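Local structure of nucleoside diphosphate kinase family protein (Babesia bovis, 3JS9) at the interface of chains A and B and the interface of chains A and C. The protein probably transfers the terminal phosphate of nucleoside triphosphates to nucleoside diphosphates through a phosphohistidine intermediate, with magnesium as cofactor. Coordinates in Å, arbitrary orientation; residue numbers count along the deposited sequence, not the author numbering. Chains: chain A/B/C, Nucleoside diphosphate kinase family protein.

Contact 1: the interface of chains A and B. Residues chain A 151, 154; chain B 18-19, 22-23, 72.
A:Trp154 lays its indole on B:Gln22: in this NDK family protein, the C-terminal segment of one chain packs against helix 18-22 of its neighbour, a contact that probably serves the oligomer. The main interactions are on the indole face. B:Gln22 CG sits over the middle of the ring system as a CH-pi contact, 3.4 Å from A:Trp154 CE2. The bend at chi2 (-83°) lays the end of the glutamine back along the indole, and its amide stacks there with its plane 7° from the ring plane and NE2 3.5 Å from A:Trp154 CZ2. This is face-to-face packing of an amide on an aromatic ring.

Apolar contacts continue at the benzo end of the indole. A:Trp154 CZ3 meets the ring carbon CE1 of B:Phe72 at 3.7 Å, and B:Pro18 CB comes to 3.9 Å from the same CZ3. A:Val151 touches more lightly, its CG2 branch facing the aliphatic CG of B:Arg23.

Polar contact goes through water. Water 1 lies 2.8 Å from the carbonyl A:Trp154 O and 2.9 Å from the carboxylate oxygen B:Asp19 OD2. B:Arg23 NH1 meets the water in the guanidinium plane at 2.9 Å, with a nearly straight N-H (167°).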
loop_
_atom_site.group_PDB
_atom_site.type_symbol
_atom_site.label_atom_id
_atom_site.label_comp_id
_atom_site.label_asym_id
_atom_site.label_seq_id
_atom_site.Cartn_x
_atom_site.Cartn_y
_atom_site.Cartn_z
ATOM N N VAL A 151 -12.050 19.920 3.451
ATOM C CA VAL A 151 -11.673 19.539 2.098
ATOM C C VAL A 151 -12.859 19.212 1.165
ATOM O O VAL A 151 -12.696 19.118 -0.062
ATOM C CB VAL A 151 -10.648 18.375 2.134
ATOM C CG1 VAL A 151 -11.337 17.031 2.277
ATOM C CG2 VAL A 151 -9.772 18.404 0.921
ATOM N N TRP A 154 -13.677 20.290 -2.550
ATOM C CA TRP A 154 -12.858 19.728 -3.604
ATOM C C TRP A 154 -13.243 18.277 -3.925
ATOM O O TRP A 154 -12.588 17.663 -4.769
ATOM C CB TRP A 154 -11.366 19.773 -3.238
ATOM C CG TRP A 154 -10.864 21.120 -2.886
ATOM C CD1 TRP A 154 -10.765 21.649 -1.640
ATOM C CD2 TRP A 154 -10.414 22.132 -3.793
ATOM N NE1 TRP A 154 -10.278 22.931 -1.706
ATOM C CE2 TRP A 154 -10.048 23.253 -3.017
ATOM C CE3 TRP A 154 -10.303 22.210 -5.188
ATOM C CZ2 TRP A 154 -9.554 24.438 -3.585
ATOM C CZ3 TRP A 154 -9.805 23.409 -5.759
ATOM C CH2 TRP A 154 -9.444 24.496 -4.952
ATOM N N PRO B 18 -6.350 20.871 -9.706
ATOM C CA PRO B 18 -6.356 21.470 -8.381
ATOM C C PRO B 18 -6.972 20.611 -7.277
ATOM O O PRO B 18 -6.408 20.564 -6.187
ATOM C CB PRO B 18 -7.134 22.780 -8.597
ATOM C CG PRO B 18 -6.784 23.151 -10.015
ATOM C CD PRO B 18 -6.789 21.833 -10.740
ATOM N N ASP B 19 -8.101 19.954 -7.544
ATOM C CA ASP B 19 -8.727 19.061 -6.574
ATOM C C ASP B 19 -7.794 17.904 -6.195
ATOM O O ASP B 19 -7.701 17.528 -5.009
ATOM C CB ASP B 19 -10.126 18.552 -7.029
ATOM C CG ASP B 19 -10.130 17.903 -8.455
ATOM O OD1 ASP B 19 -9.593 18.502 -9.400
ATOM O OD2 ASP B 19 -10.709 16.804 -8.640
ATOM N N GLN B 22 -5.202 19.516 -3.882
ATOM C CA GLN B 22 -5.815 19.777 -2.586
ATOM C C GLN B 22 -6.006 18.504 -1.759
ATOM O O GLN B 22 -5.889 18.535 -0.530
ATOM C CB GLN B 22 -7.119 20.518 -2.741
ATOM C CG GLN B 22 -6.906 21.923 -3.264
ATOM C CD GLN B 22 -6.534 22.947 -2.175
ATOM O OE1 GLN B 22 -6.577 22.667 -0.950
ATOM N NE2 GLN B 22 -6.189 24.150 -2.625
ATOM N N ARG B 23 -6.270 17.384 -2.425
ATOM C CA ARG B 23 -6.547 16.166 -1.711
ATOM C C ARG B 23 -5.302 15.317 -1.419
ATOM O O ARG B 23 -5.446 14.226 -0.897
ATOM C CB ARG B 23 -7.623 15.360 -2.440
ATOM C CG ARG B 23 -9.015 15.987 -2.313
ATOM C CD ARG B 23 -10.081 15.269 -3.139
ATOM N NE ARG B 23 -10.324 13.924 -2.629
ATOM C CZ ARG B 23 -10.981 12.953 -3.269
ATOM N NH1 ARG B 23 -11.514 13.176 -4.460
ATOM N NH2 ARG B 23 -11.096 11.745 -2.694
ATOM N N PHE B 72 -11.051 27.989 -12.600
ATOM C CA PHE B 72 -10.740 26.858 -11.731
ATOM C C PHE B 72 -9.311 26.329 -11.918
ATOM O O PHE B 72 -8.569 26.167 -10.937
ATOM C CB PHE B 72 -11.782 25.755 -11.932
ATOM C CG PHE B 72 -11.502 24.494 -11.164
ATOM C CD1 PHE B 72 -11.706 24.437 -9.786
ATOM C CD2 PHE B 72 -11.050 23.349 -11.824
ATOM C CE1 PHE B 72 -11.457 23.259 -9.085
ATOM C CE2 PHE B 72 -10.803 22.179 -11.133
ATOM C CZ PHE B 72 -11.012 22.129 -9.768
HETATM O O HOH W 1 -11.337 15.588 -6.076
#

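Contact 2: the interface of chains A and C. Residues chain A 30-31, 34-35, 40; chain C 24-27.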
loop_
_atom_site.group_PDB
_atom_site.type_symbol
_atom_site.label_atom_id
_atom_site.label_comp_id
_atom_site.label_asym_id
_atom_site.label_seq_id
_atom_site.Cartn_x
_atom_site.Cartn_y
_atom_site.Cartn_z
ATOM N N LEU A 30 -12.955 0.166 5.100
ATOM C CA LEU A 30 -13.224 1.536 5.526
ATOM C C LEU A 30 -12.367 2.512 4.695
ATOM O O LEU A 30 -12.865 3.467 4.105
ATOM C CB LEU A 30 -12.963 1.688 7.031
ATOM C CG LEU A 30 -13.674 2.837 7.796
ATOM C CD1 LEU A 30 -13.558 2.617 9.278
ATOM C CD2 LEU A 30 -13.222 4.287 7.444
ATOM N N LYS A 31 -11.069 2.226 4.629
ATOM C CA LYS A 31 -10.100 3.068 3.945
ATOM C C LYS A 31 -10.464 3.246 2.457
ATOM O O LYS A 31 -10.331 4.349 1.900
ATOM C CB LYS A 31 -8.726 2.448 4.145
ATOM C CG LYS A 31 -7.535 3.162 3.471
ATOM C CD LYS A 31 -6.227 2.508 4.003
ATOM C CE LYS A 31 -5.029 2.631 3.011
ATOM N NZ LYS A 31 -4.513 4.039 2.972
ATOM N N GLU A 34 -13.210 5.739 2.413
ATOM C CA GLU A 34 -12.676 7.020 2.810
ATOM C C GLU A 34 -11.893 7.641 1.648
ATOM O O GLU A 34 -12.096 8.822 1.352
ATOM C CB GLU A 34 -11.815 6.845 4.071
ATOM C CG GLU A 34 -11.691 8.026 5.013
ATOM C CD GLU A 34 -10.948 7.625 6.308
ATOM O OE1 GLU A 34 -10.409 6.487 6.376
ATOM O OE2 GLU A 34 -10.878 8.450 7.259
ATOM N N MET A 35 -11.028 6.858 0.982
ATOM C CA MET A 35 -10.253 7.444 -0.118
ATOM C C MET A 35 -11.150 7.839 -1.289
ATOM O O MET A 35 -10.825 8.788 -1.979
ATOM C CB MET A 35 -9.140 6.516 -0.591
ATOM C CG MET A 35 -8.117 6.202 0.466
ATOM S SD MET A 35 -7.199 7.666 0.918
ATOM C CE MET A 35 -8.209 8.262 2.285
ATOM N N LEU A 40 -18.069 9.986 5.761
ATOM C CA LEU A 40 -18.546 9.041 6.765
ATOM C C LEU A 40 -19.585 9.722 7.649
ATOM O O LEU A 40 -19.351 10.834 8.145
ATOM C CB LEU A 40 -17.405 8.521 7.615
ATOM C CG LEU A 40 -17.848 7.470 8.636
ATOM C CD1 LEU A 40 -18.333 6.202 7.914
ATOM C CD2 LEU A 40 -16.717 7.117 9.622
ATOM N N GLY C 24 -8.797 12.240 6.462
ATOM C CA GLY C 24 -9.084 10.928 5.908
ATOM C C GLY C 24 -8.186 9.769 6.400
ATOM O O GLY C 24 -7.872 8.858 5.634
ATOM N N LEU C 25 -7.819 9.758 7.679
ATOM C CA LEU C 25 -6.929 8.679 8.214
ATOM C C LEU C 25 -7.582 7.609 9.092
ATOM O O LEU C 25 -6.872 6.766 9.690
ATOM C CB LEU C 25 -5.719 9.284 8.949
ATOM C CG LEU C 25 -4.798 10.092 8.004
ATOM C CD1 LEU C 25 -4.070 11.243 8.705
ATOM C CD2 LEU C 25 -3.815 9.165 7.244
ATOM N N ILE C 26 -8.911 7.606 9.184
ATOM C CA ILE C 26 -9.556 6.642 10.074
ATOM C C ILE C 26 -9.193 5.238 9.643
ATOM O O ILE C 26 -8.764 4.407 10.483
ATOM C CB ILE C 26 -11.104 6.751 10.120
ATOM C CG1 ILE C 26 -11.533 8.114 10.687
ATOM C CG2 ILE C 26 -11.707 5.561 10.918
ATOM C CD1 ILE C 26 -13.008 8.487 10.416
ATOM N N GLY C 27 -9.376 4.968 8.342
ATOM C CA GLY C 27 -9.181 3.602 7.799
ATOM C C GLY C 27 -7.748 3.125 7.946
ATOM O O GLY C 27 -7.499 1.995 8.369
HETATM O O HOH W 2 -7.650 6.045 5.853
#
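Helix 26-36 of chain A, near its C-terminal end, meets the first turn of the same helix in chain C and the short loop at C:Gly24 and C:Leu25 that leads into it. Strand 39-46 of chain A adds A:Leu40 at the rim.

A:Glu34 carries the polar contact. Its CG stands anti to the backbone N (chi1 -152°) and the chain is extended beyond that, which sends the carboxylate straight at the opposing helix start. There it takes two backbone N-H groups: OE1 accepts from C:Gly27 N at 2.7 Å (159° at the hydrogen), and OE2 from C:Ile26 N at 2.9 Å with a more bent 145°. Both oxygens use their syn lone pairs, so the carboxylate acts as a fork that caps the helix and is fixed in rotation. The helix dipole would be expected to favour its negative charge here. Water 2 completes the polar cluster, 2.8 Å from A:Glu34 OE1 and 2.8 Å from the carbonyl C:Gly24 O.

Around this grip the packing is apolar. C:Ile26 turns its CG2 branch to A:Leu30 CD1 at 3.8 Å, while its CD1 tip reaches A:Leu40 CD2 at 4.0 Å. The methyl CE of A:Met35 rests near C:Gly24 O.

Repeated by two-fold symmetry, the capping probably helps hold the dimer that is the usual building unit of NDK family hexamers.

Contact 3: the interface of chains A and C. Residues chain A 40-42, 145, 147; chain C 21-22, 26, 45, 77.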
loop_
_atom_site.group_PDB
_atom_site.type_symbol
_atom_site.label_atom_id
_atom_site.label_comp_id
_atom_site.label_asym_id
_atom_site.label_seq_id
_atom_site.Cartn_x
_atom_site.Cartn_y
_atom_site.Cartn_z
ATOM N N LEU A 40 -18.069 9.986 5.761
ATOM C CA LEU A 40 -18.546 9.041 6.765
ATOM C C LEU A 40 -19.585 9.722 7.649
ATOM O O LEU A 40 -19.351 10.834 8.145
ATOM C CB LEU A 40 -17.405 8.521 7.615
ATOM C CG LEU A 40 -17.848 7.470 8.636
ATOM C CD1 LEU A 40 -18.333 6.202 7.914
ATOM C CD2 LEU A 40 -16.717 7.117 9.622
ATOM N N ILE A 41 -20.729 9.053 7.823
ATOM C CA ILE A 41 -21.830 9.508 8.685
ATOM C C ILE A 41 -21.967 8.716 10.012
ATOM O O ILE A 41 -22.311 9.290 11.049
ATOM C CB ILE A 41 -23.163 9.428 7.906
ATOM C CG1 ILE A 41 -23.090 10.322 6.661
ATOM C CG2 ILE A 41 -24.353 9.805 8.786
ATOM C CD1 ILE A 41 -22.736 11.789 6.994
ATOM N N ALA A 42 -21.700 7.408 9.977
ATOM C CA ALA A 42 -21.932 6.527 11.126
ATOM C C ALA A 42 -21.125 5.257 10.973
ATOM O O ALA A 42 -20.932 4.755 9.846
ATOM C CB ALA A 42 -23.406 6.174 11.272
ATOM N N VAL A 145 -23.640 11.220 12.588
ATOM C CA VAL A 145 -22.758 12.299 12.960
ATOM C C VAL A 145 -22.895 13.454 11.962
ATOM O O VAL A 145 -22.726 13.260 10.767
ATOM C CB VAL A 145 -21.281 11.804 13.127
ATOM C CG1 VAL A 145 -20.314 12.965 13.397
ATOM C CG2 VAL A 145 -21.194 10.762 14.250
ATOM N N TRP A 147 -21.110 16.749 10.708
ATOM C CA TRP A 147 -19.817 17.422 10.682
ATOM C C TRP A 147 -19.556 17.975 9.304
ATOM O O TRP A 147 -20.277 17.628 8.352
ATOM C CB TRP A 147 -18.685 16.489 11.111
ATOM C CG TRP A 147 -18.350 15.303 10.216
ATOM C CD1 TRP A 147 -19.144 14.220 9.954
ATOM C CD2 TRP A 147 -17.085 15.037 9.566
ATOM N NE1 TRP A 147 -18.471 13.323 9.158
ATOM C CE2 TRP A 147 -17.204 13.791 8.918
ATOM C CE3 TRP A 147 -15.875 15.750 9.450
ATOM C CZ2 TRP A 147 -16.167 13.241 8.149
ATOM C CZ3 TRP A 147 -14.838 15.204 8.701
ATOM C CH2 TRP A 147 -14.991 13.948 8.061
ATOM N N VAL C 21 -9.598 12.685 11.399
ATOM C CA VAL C 21 -10.801 12.436 10.638
ATOM C C VAL C 21 -10.874 13.330 9.418
ATOM O O VAL C 21 -11.195 12.851 8.322
ATOM C CB VAL C 21 -12.079 12.589 11.488
ATOM C CG1 VAL C 21 -13.339 12.546 10.602
ATOM C CG2 VAL C 21 -12.125 11.510 12.615
ATOM N N GLN C 22 -10.553 14.611 9.601
ATOM C CA GLN C 22 -10.557 15.592 8.503
ATOM C C GLN C 22 -9.545 15.213 7.434
ATOM O O GLN C 22 -9.719 15.519 6.254
ATOM C CB GLN C 22 -10.252 17.018 9.010
ATOM C CG GLN C 22 -11.290 17.569 9.950
ATOM C CD GLN C 22 -12.460 18.240 9.228
ATOM O OE1 GLN C 22 -12.456 18.428 7.997
ATOM N NE2 GLN C 22 -13.465 18.618 9.999
ATOM N N ILE C 26 -8.911 7.606 9.184
ATOM C CA ILE C 26 -9.556 6.642 10.074
ATOM C C ILE C 26 -9.193 5.238 9.643
ATOM O O ILE C 26 -8.764 4.407 10.483
ATOM C CB ILE C 26 -11.104 6.751 10.120
ATOM C CG1 ILE C 26 -11.533 8.114 10.687
ATOM C CG2 ILE C 26 -11.707 5.561 10.918
ATOM C CD1 ILE C 26 -13.008 8.487 10.416
ATOM N N PHE C 45 -17.980 5.797 15.355
ATOM C CA PHE C 45 -17.798 7.177 14.932
ATOM C C PHE C 45 -18.745 8.009 15.827
ATOM O O PHE C 45 -19.878 7.617 16.034
ATOM C CB PHE C 45 -18.239 7.281 13.460
ATOM C CG PHE C 45 -17.862 8.567 12.764
ATOM C CD1 PHE C 45 -16.583 9.135 12.917
ATOM C CD2 PHE C 45 -18.775 9.187 11.921
ATOM C CE1 PHE C 45 -16.227 10.284 12.258
ATOM C CE2 PHE C 45 -18.435 10.373 11.237
ATOM C CZ PHE C 45 -17.154 10.919 11.402
ATOM N N PRO C 77 -15.569 15.603 14.701
ATOM C CA PRO C 77 -15.933 14.264 15.137
ATOM C C PRO C 77 -14.687 13.460 15.549
ATOM O O PRO C 77 -13.557 13.893 15.264
ATOM C CB PRO C 77 -16.536 13.659 13.874
ATOM C CG PRO C 77 -15.869 14.370 12.782
ATOM C CD PRO C 77 -15.583 15.733 13.235
#
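The indole of A:Trp147 receives three groups of chain C on one and the same face. C:Pro77 CG lies over the five-membered ring, 3.5 Å from A:Trp147 CD2. C:Val21 CG1 covers the six-membered ring, 3.3 Å from A:Trp147 CH2. Beside them, toward the NE1 rim, the tip of C:Phe45 points at the same face, with CZ 3.5 Å from A:Trp147 NE1 and the two ring planes 74° apart, an edge-to-face pair. The amide of C:Gln22 stands at the indole edge, turned nearly at right angles to it.

A:Leu40 covers one face of C:Phe45, and A:Val145 meets its rim from the other side. A:Leu40 CD2 sits over the ring centre, 3.6 Å from C:Phe45 CG, the two side chains meeting tip to tip. A:Val145 CB lies 3.7 Å from C:Phe45 CE2.

Inside chain A, A:Trp147 NE1 donates to the carbonyl A:Leu40 O at 2.8 Å, almost straight (174° at the hydrogen), within the indole plane and nearly along the C=O axis. That bond satisfies the indole N-H and fixes the ring's rotation.

The site lies where strand 39-46 of each chain meets its mate across the two-fold: A:Leu40 and C:Phe45 belong to this strand, A:Val145 and A:Trp147 to the C-terminal segment, C:Val21 to helix 18-22, and C:Pro77, after a cis peptide, to the loop before strand 78-85.

Contact 4: the interface of chains A and B. Residues chain A 36-38, 86, 91, 155-156; chain B 115-116, 119.
The loop ahead of 3-10 helix 117-119 in chain B, part of the segment known in NDK enzymes as the Kpn loop, pushes B:Val115 and B:Val116 against the C-terminus of chain A. B:Val115 is the wedge and has 90 Å² hidden. Its two methyls diverge: CG2 goes to A:Ile155 CG2 at 3.7 Å and lies against A:Lys36 O, while CG1, anti to the backbone N (chi1 179°), meets A:Tyr156 CD1 at 3.9 Å and also faces A:Ile91 CD1. B:Val116 CG1 packs on A:Pro86 CG at 3.9 Å. Within chain A the tyrosine ring is backed by A:Pro86, whose CD lies 3.4 Å above the centre of the A:Tyr156 ring. B:Phe119 completes the wall, its CD2 edge turned to the backbone of A:Tyr156.

Two waters bridge backbone groups of the two chains. Water 3 lies 2.7 Å from A:Ile155 O and gathers B:Val115 N at 2.8 Å, B:Val116 N, and B:Phe119 O at 2.7 Å. Water 4 is 2.8 Å from A:Pro86 O and links it to B:Val115 O.

On the chain A side the site is built from the last two residues, the end of helix 26-36, helix 88-96 and the loop between strand 78-85 and that helix.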
loop_
_atom_site.group_PDB
_atom_site.type_symbol
_atom_site.label_atom_id
_atom_site.label_comp_id
_atom_site.label_asym_id
_atom_site.label_seq_id
_atom_site.Cartn_x
_atom_site.Cartn_y
_atom_site.Cartn_z
ATOM N N LYS A 36 -12.279 7.147 -1.483
ATOM C CA LYS A 36 -13.174 7.434 -2.570
ATOM C C LYS A 36 -13.774 8.804 -2.427
ATOM O O LYS A 36 -14.122 9.437 -3.429
ATOM C CB LYS A 36 -14.295 6.397 -2.621
ATOM C CG LYS A 36 -15.323 6.629 -3.713
ATOM C CD LYS A 36 -14.720 6.430 -5.159
ATOM C CE LYS A 36 -15.806 6.414 -6.234
ATOM N NZ LYS A 36 -15.257 6.260 -7.620
ATOM N N GLY A 37 -13.930 9.246 -1.181
ATOM C CA GLY A 37 -14.345 10.613 -0.911
ATOM C C GLY A 37 -15.766 10.748 -0.426
ATOM O O GLY A 37 -16.249 11.871 -0.213
ATOM N N LEU A 38 -16.464 9.631 -0.265
ATOM C CA LEU A 38 -17.761 9.679 0.384
ATOM C C LEU A 38 -17.499 10.127 1.803
ATOM O O LEU A 38 -16.418 9.896 2.338
ATOM C CB LEU A 38 -18.462 8.315 0.354
ATOM C CG LEU A 38 -18.774 7.797 -1.058
ATOM C CD1 LEU A 38 -19.527 6.444 -0.969
ATOM C CD2 LEU A 38 -19.542 8.859 -1.892
ATOM N N PRO A 86 -23.059 12.275 -3.500
ATOM C CA PRO A 86 -23.820 12.087 -4.736
ATOM C C PRO A 86 -23.650 10.643 -5.226
ATOM O O PRO A 86 -22.519 10.160 -5.364
ATOM C CB PRO A 86 -23.135 13.038 -5.721
ATOM C CG PRO A 86 -22.504 14.083 -4.876
ATOM C CD PRO A 86 -22.140 13.427 -3.579
ATOM N N ILE A 91 -21.927 4.090 -6.032
ATOM C CA ILE A 91 -20.507 4.073 -5.720
ATOM C C ILE A 91 -20.151 2.928 -4.777
ATOM O O ILE A 91 -19.116 2.254 -4.970
ATOM C CB ILE A 91 -20.073 5.407 -5.152
ATOM C CG1 ILE A 91 -19.972 6.428 -6.294
ATOM C CG2 ILE A 91 -18.785 5.260 -4.371
ATOM C CD1 ILE A 91 -19.817 7.817 -5.815
ATOM N N ILE A 155 -14.273 17.719 -3.270
ATOM C CA ILE A 155 -14.686 16.337 -3.571
ATOM C C ILE A 155 -16.001 16.357 -4.345
ATOM O O ILE A 155 -16.146 15.672 -5.369
ATOM C CB ILE A 155 -14.722 15.432 -2.320
ATOM C CG1 ILE A 155 -13.373 15.481 -1.561
ATOM C CG2 ILE A 155 -15.022 13.992 -2.711
ATOM C CD1 ILE A 155 -13.366 14.771 -0.172
ATOM N N TYR A 156 -16.939 17.186 -3.887
ATOM C CA TYR A 156 -18.201 17.442 -4.597
ATOM C C TYR A 156 -18.909 18.668 -4.033
ATOM O O TYR A 156 -19.894 19.127 -4.651
ATOM C CB TYR A 156 -19.147 16.225 -4.544
ATOM C CG TYR A 156 -19.412 15.656 -3.150
ATOM C CD1 TYR A 156 -18.751 14.508 -2.700
ATOM C CD2 TYR A 156 -20.352 16.252 -2.290
ATOM C CE1 TYR A 156 -19.007 13.978 -1.417
ATOM C CE2 TYR A 156 -20.617 15.733 -1.021
ATOM C CZ TYR A 156 -19.931 14.599 -0.584
ATOM O OH TYR A 156 -20.216 14.078 0.681
ATOM O OXT TYR A 156 -18.541 19.197 -2.961
ATOM N N VAL B 115 -15.641 11.263 -7.256
ATOM C CA VAL B 115 -17.070 11.141 -6.979
ATOM C C VAL B 115 -17.881 11.833 -8.067
ATOM O O VAL B 115 -18.850 11.293 -8.588
ATOM C CB VAL B 115 -17.405 11.770 -5.616
ATOM C CG1 VAL B 115 -18.908 11.673 -5.325
ATOM C CG2 VAL B 115 -16.588 11.108 -4.513
ATOM N N VAL B 116 -17.495 13.060 -8.373
ATOM C CA VAL B 116 -18.167 13.810 -9.387
ATOM C C VAL B 116 -17.205 14.261 -10.450
ATOM O O VAL B 116 -15.990 14.263 -10.306
ATOM C CB VAL B 116 -19.054 15.046 -8.872
ATOM C CG1 VAL B 116 -20.166 14.602 -7.906
ATOM C CG2 VAL B 116 -18.199 16.182 -8.313
ATOM N N PHE B 119 -14.886 17.351 -10.473
ATOM C CA PHE B 119 -13.793 17.162 -9.538
ATOM C C PHE B 119 -13.209 15.762 -9.742
ATOM O O PHE B 119 -13.224 14.897 -8.829
ATOM C CB PHE B 119 -14.274 17.332 -8.096
ATOM C CG PHE B 119 -14.702 18.718 -7.765
ATOM C CD1 PHE B 119 -13.809 19.782 -7.846
ATOM C CD2 PHE B 119 -16.020 18.982 -7.381
ATOM C CE1 PHE B 119 -14.227 21.106 -7.533
ATOM C CE2 PHE B 119 -16.422 20.276 -7.052
ATOM C CZ PHE B 119 -15.522 21.338 -7.129
HETATM O O HOH W 3 -15.112 13.975 -7.153
HETATM O O HOH W 4 -21.453 10.756 -7.927
#

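Contact 1 and contact 4, centres about 12 Å apart, belong to the A-B interface and both use the C-terminal segment of chain A. Contact 2 and contact 3, centres about 9 Å apart, are parts of the two-fold A-C interface and share A:Leu40 and C:Ile26. The centres of contact 2 and contact 4 are about 13 Å apart, and helix 26-36 of chain A serves both interfaces. Helix 18-22 serves contact 1 from chain B and contact 3 from chain C. Six copies in the assembly fit the hexamer usual for the family. The centre of contact 1 lies about 12 Å from B:His123, the predicted phosphohistidine.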